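Local coordinates for protein BlEst2 (Bacillus licheniformis, PDB 6WPX) that probably hydrolyses ester bonds as an esterase or lipase, and carries a C-terminal domain with autoinhibitory effects, here in its propeptide form, at residues I314-L319 against A357-P362; G310-T315 against T384-L389. All blocks are in the same frame, centred on the assembly; numbering follows the deposited sequence.

Interaction 1: residues I314-L319 against A357-P362; sequences ITVHWL and AAIKNP
Ile314 packs against the pyrrolidine ring of Pro362, with its CG1 3.8 Å and its CG2 3.9 Å from the ring CG, while Trp367 touches the same proline. The His317 imidazole meets Phe219 edge-to-face, and both its nitrogens are engaged: NE2 lies 2.7 Å from Thr315 OG1, which is also paired with Thr384, and ND1 bonds Ser356. The Ile314 branch CG1 stands between its backbone N and carbonyl carbon (chi1 55°), beside Ile359, whose CB is 3.9 Å from that CG1. Ile359 CD1 reaches on to Val316 CG2 at 3.9 Å. An alanine at Ile314 would probably open a gap beside Pro362 and Ile359, leaving both short of apolar contacts. The backbones join as antiparallel strands, with paired bonds at Ile314–Ile359 and Val316–Ala357; the shortest, Val316 N to Ala357 O, measures 2.8 Å. Strand 377-386 flanks 313-320 on its other edge. The face bearing Ile314, Val316 and Ile359 turns inward, where Val316 meets Ile369 of strand 365-372 in a second antiparallel sheet, as in a beta-sandwich. On the Thr315 face, Val222 of helix 218-224 packs against Thr315 and His317.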
# COMPACT_ATOMS: atom_id res chain seq x y z
N ILE A 314 -12.71 17.63 3.18
CA ILE A 314 -11.77 17.35 2.12
C ILE A 314 -10.40 17.30 2.78
O ILE A 314 -10.14 18.05 3.73
CB ILE A 314 -11.80 18.33 0.89
CG1 ILE A 314 -11.61 19.81 1.31
CG2 ILE A 314 -13.07 18.15 0.03
CD1 ILE A 314 -11.26 20.79 0.16
N THR A 315 -9.54 16.41 2.30
CA THR A 315 -8.12 16.39 2.67
C THR A 315 -7.47 16.73 1.34
O THR A 315 -7.95 16.29 0.29
CB THR A 315 -7.64 15.14 3.40
OG1 THR A 315 -7.46 14.05 2.48
CG2 THR A 315 -8.53 14.74 4.60
N VAL A 316 -6.47 17.60 1.38
CA VAL A 316 -5.83 18.17 0.20
C VAL A 316 -4.34 17.93 0.33
O VAL A 316 -3.74 18.31 1.33
CB VAL A 316 -6.19 19.68 0.06
CG1 VAL A 316 -5.63 20.28 -1.23
CG2 VAL A 316 -7.69 19.91 0.14
N HIS A 317 -3.77 17.26 -0.66
CA HIS A 317 -2.37 16.87 -0.62
C HIS A 317 -1.63 17.25 -1.87
O HIS A 317 -2.08 16.93 -2.97
CB HIS A 317 -2.25 15.34 -0.42
CG HIS A 317 -3.13 14.84 0.66
ND1 HIS A 317 -2.71 14.79 1.97
CD2 HIS A 317 -4.42 14.43 0.60
CE1 HIS A 317 -3.75 14.37 2.67
NE2 HIS A 317 -4.79 14.13 1.89
N TRP A 318 -0.47 17.88 -1.69
CA TRP A 318 0.41 18.18 -2.82
C TRP A 318 1.70 17.39 -2.55
O TRP A 318 2.50 17.77 -1.70
CB TRP A 318 0.67 19.68 -2.97
CG TRP A 318 1.46 20.04 -4.20
CD1 TRP A 318 2.82 20.04 -4.33
CD2 TRP A 318 0.94 20.43 -5.48
NE1 TRP A 318 3.18 20.43 -5.60
CE2 TRP A 318 2.04 20.65 -6.33
CE3 TRP A 318 -0.37 20.57 -5.99
CZ2 TRP A 318 1.88 21.08 -7.66
CZ3 TRP A 318 -0.52 20.95 -7.32
CH2 TRP A 318 0.59 21.23 -8.13
N LEU A 319 1.87 16.27 -3.25
CA LEU A 319 3.09 15.44 -3.12
C LEU A 319 4.09 15.97 -4.09
O LEU A 319 3.74 16.28 -5.22
CB LEU A 319 2.82 13.96 -3.42
CG LEU A 319 2.00 13.17 -2.39
CD1 LEU A 319 0.49 13.42 -2.56
CD2 LEU A 319 2.31 11.70 -2.51
N ALA A 357 -3.49 19.35 4.05
CA ALA A 357 -4.48 20.18 4.74
C ALA A 357 -5.77 19.39 4.82
O ALA A 357 -6.02 18.50 4.01
CB ALA A 357 -4.71 21.50 4.01
N ALA A 358 -6.57 19.69 5.84
CA ALA A 358 -7.88 19.10 6.05
C ALA A 358 -8.83 20.26 6.31
O ALA A 358 -8.57 21.11 7.17
CB ALA A 358 -7.85 18.13 7.22
N ILE A 359 -9.89 20.35 5.48
CA ILE A 359 -10.88 21.42 5.56
C ILE A 359 -12.23 20.82 5.90
O ILE A 359 -12.78 20.03 5.12
CB ILE A 359 -10.94 22.30 4.27
CG1 ILE A 359 -9.61 23.03 3.99
CG2 ILE A 359 -12.10 23.30 4.30
CD1 ILE A 359 -8.71 22.31 3.01
N LYS A 360 -12.77 21.22 7.05
CA LYS A 360 -14.09 20.78 7.51
C LYS A 360 -15.13 21.60 6.75
O LYS A 360 -14.91 22.79 6.50
CB LYS A 360 -14.25 21.01 9.02
CG LYS A 360 -13.24 20.25 9.89
CD LYS A 360 -12.94 21.01 11.22
CE LYS A 360 -13.51 20.36 12.46
NZ LYS A 360 -13.31 21.19 13.68
N ASN A 361 -16.25 20.95 6.38
CA ASN A 361 -17.38 21.57 5.67
C ASN A 361 -16.93 22.57 4.60
O ASN A 361 -17.23 23.77 4.70
CB ASN A 361 -18.36 22.24 6.66
CG ASN A 361 -18.85 21.33 7.74
OD1 ASN A 361 -18.50 21.50 8.90
ND2 ASN A 361 -19.55 20.27 7.38
N PRO A 362 -16.17 22.12 3.58
CA PRO A 362 -15.70 23.06 2.56
C PRO A 362 -16.84 23.65 1.74
O PRO A 362 -17.80 22.95 1.45
CB PRO A 362 -14.77 22.21 1.71
CG PRO A 362 -15.27 20.83 1.86
CD PRO A 362 -15.72 20.74 3.28

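Interaction 2: residues G310-T315 against T384-L389; sequences GVKEIT and TFDSPL
Thr315 and Thr384 adopt nearly the same first torsion (chi1 77° and 79°), which sets each OG1 between its own backbone N and carbonyl carbon, and the two hydroxyls share a hydrogen bond of 2.6 Å, OG1 to OG1, in which either could be the donor. A water 2.9 Å from Thr384 OG1 also makes a weak bond to Glu313 O. On the other face Phe385 CG is anti to its carbonyl carbon, and the ring lies alongside Ile314, whose CG2 comes obliquely to within 3.6 Å of ring atom CD2. Val311 CG1 sits at the ring edge, near its plane, and Arg465 makes a cation-pi contact with the ring. Where the antiparallel pairing ends, Lys312 and Glu313 both face Asp386 in a classic beta bulge. Asp386 O accepts Lys312 N at 2.8 Å, nearly in line with the carbonyl, and Glu313 N only weakly at 3.5 Å; Asp386 N returns a bond of 2.7 Å to Glu313 O. The Asp386 carboxylate lies beside the Lys312 side chain, but OD2 and NZ are 6.0 Å apart, so any attraction between their charges is probably modest. Beyond the bulge, Ser387 OG bonds Glu308 and accepts Leu389 N in a capping bond ahead of the helix that follows.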
# COMPACT_ATOMS: atom_id res chain seq x y z
N GLY A 310 -22.58 19.72 0.23
CA GLY A 310 -22.73 18.66 1.22
C GLY A 310 -21.49 17.86 1.58
O GLY A 310 -21.60 16.76 2.14
N VAL A 311 -20.30 18.42 1.30
CA VAL A 311 -19.06 17.71 1.65
C VAL A 311 -18.75 17.97 3.12
O VAL A 311 -18.71 19.13 3.54
CB VAL A 311 -17.87 18.06 0.69
CG1 VAL A 311 -16.57 17.40 1.14
CG2 VAL A 311 -18.19 17.65 -0.73
N LYS A 312 -18.53 16.90 3.89
CA LYS A 312 -18.23 16.99 5.31
C LYS A 312 -16.78 17.40 5.54
O LYS A 312 -16.49 18.15 6.48
CB LYS A 312 -18.54 15.64 5.98
CG LYS A 312 -18.64 15.69 7.51
CD LYS A 312 -19.88 16.42 8.01
CE LYS A 312 -20.06 16.25 9.50
NZ LYS A 312 -20.60 14.91 9.84
N GLU A 313 -15.88 16.94 4.66
CA GLU A 313 -14.46 17.20 4.75
C GLU A 313 -13.76 16.88 3.46
O GLU A 313 -14.12 15.93 2.76
CB GLU A 313 -13.83 16.32 5.86
CG GLU A 313 -12.41 16.73 6.23
CD GLU A 313 -11.72 15.91 7.31
OE1 GLU A 313 -11.97 14.69 7.40
OE2 GLU A 313 -10.88 16.49 8.04
N ILE A 314 -12.71 17.63 3.18
CA ILE A 314 -11.77 17.35 2.12
C ILE A 314 -10.40 17.30 2.78
O ILE A 314 -10.14 18.05 3.73
CB ILE A 314 -11.80 18.33 0.89
CG1 ILE A 314 -11.61 19.81 1.31
CG2 ILE A 314 -13.07 18.15 0.03
CD1 ILE A 314 -11.26 20.79 0.16
N THR A 315 -9.54 16.41 2.30
CA THR A 315 -8.12 16.39 2.67
C THR A 315 -7.47 16.73 1.34
O THR A 315 -7.95 16.29 0.29
CB THR A 315 -7.64 15.14 3.40
OG1 THR A 315 -7.46 14.05 2.48
CG2 THR A 315 -8.53 14.74 4.60
N THR A 384 -9.11 14.09 -1.11
CA THR A 384 -10.03 13.03 -0.69
C THR A 384 -11.28 13.75 -0.21
O THR A 384 -11.19 14.89 0.23
CB THR A 384 -9.45 12.07 0.37
OG1 THR A 384 -9.53 12.71 1.64
CG2 THR A 384 -8.02 11.61 0.05
N PHE A 385 -12.44 13.11 -0.34
CA PHE A 385 -13.71 13.69 0.04
C PHE A 385 -14.46 12.81 0.99
O PHE A 385 -14.59 11.59 0.77
CB PHE A 385 -14.62 13.89 -1.19
CG PHE A 385 -14.04 14.73 -2.31
CD1 PHE A 385 -13.12 14.19 -3.21
CD2 PHE A 385 -14.46 16.05 -2.51
CE1 PHE A 385 -12.58 14.96 -4.23
CE2 PHE A 385 -13.92 16.83 -3.54
CZ PHE A 385 -13.00 16.27 -4.41
N ASP A 386 -14.98 13.43 2.04
CA ASP A 386 -15.88 12.77 2.98
C ASP A 386 -17.25 13.36 2.55
O ASP A 386 -17.60 14.48 2.90
CB ASP A 386 -15.54 13.09 4.44
CG ASP A 386 -16.47 12.40 5.44
OD1 ASP A 386 -17.45 11.76 4.99
OD2 ASP A 386 -16.18 12.45 6.65
N SER A 387 -17.95 12.64 1.68
CA SER A 387 -19.20 13.14 1.08
C SER A 387 -20.17 12.01 0.76
O SER A 387 -19.73 10.93 0.34
CB SER A 387 -18.86 13.91 -0.20
OG SER A 387 -19.99 14.27 -1.00
N PRO A 388 -21.49 12.25 0.88
CA PRO A 388 -22.46 11.20 0.51
C PRO A 388 -22.47 10.89 -0.99
O PRO A 388 -23.08 9.92 -1.39
CB PRO A 388 -23.81 11.80 0.95
CG PRO A 388 -23.46 12.94 1.87
CD PRO A 388 -22.18 13.47 1.34
N LEU A 389 -21.72 11.68 -1.78
CA LEU A 389 -21.66 11.53 -3.26
C LEU A 389 -21.03 10.19 -3.65
O LEU A 389 -21.27 9.75 -4.74
CB LEU A 389 -20.91 12.70 -3.90
CG LEU A 389 -20.57 12.49 -5.37
CD1 LEU A 389 -21.80 12.66 -6.23
CD2 LEU A 389 -19.45 13.40 -5.83
O HOH W 1 -11.77 13.50 3.28

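Interactions 1 and 2 lie on the two edges of strand 313-320, which takes 353-360 on one edge and 377-386 on the other, and they share Ile314 and Thr315. Interaction 1 is a buried contact dominated by regular backbone pairing and aliphatic packing. Interaction 2 is only partly buried: its Thr315–Thr384 and Ile314–Phe385 pairs are buried, whereas Lys312 and Asp386 are exposed and Glu313 is partly so. Ile314 thus serves two apolar neighbours, Ile359 and Phe385, on the same face of the sheet. The two contacts also meet directly, through a probable hydrogen bond from Asn361 N to Lys312 O and packing of Pro362 against Val311.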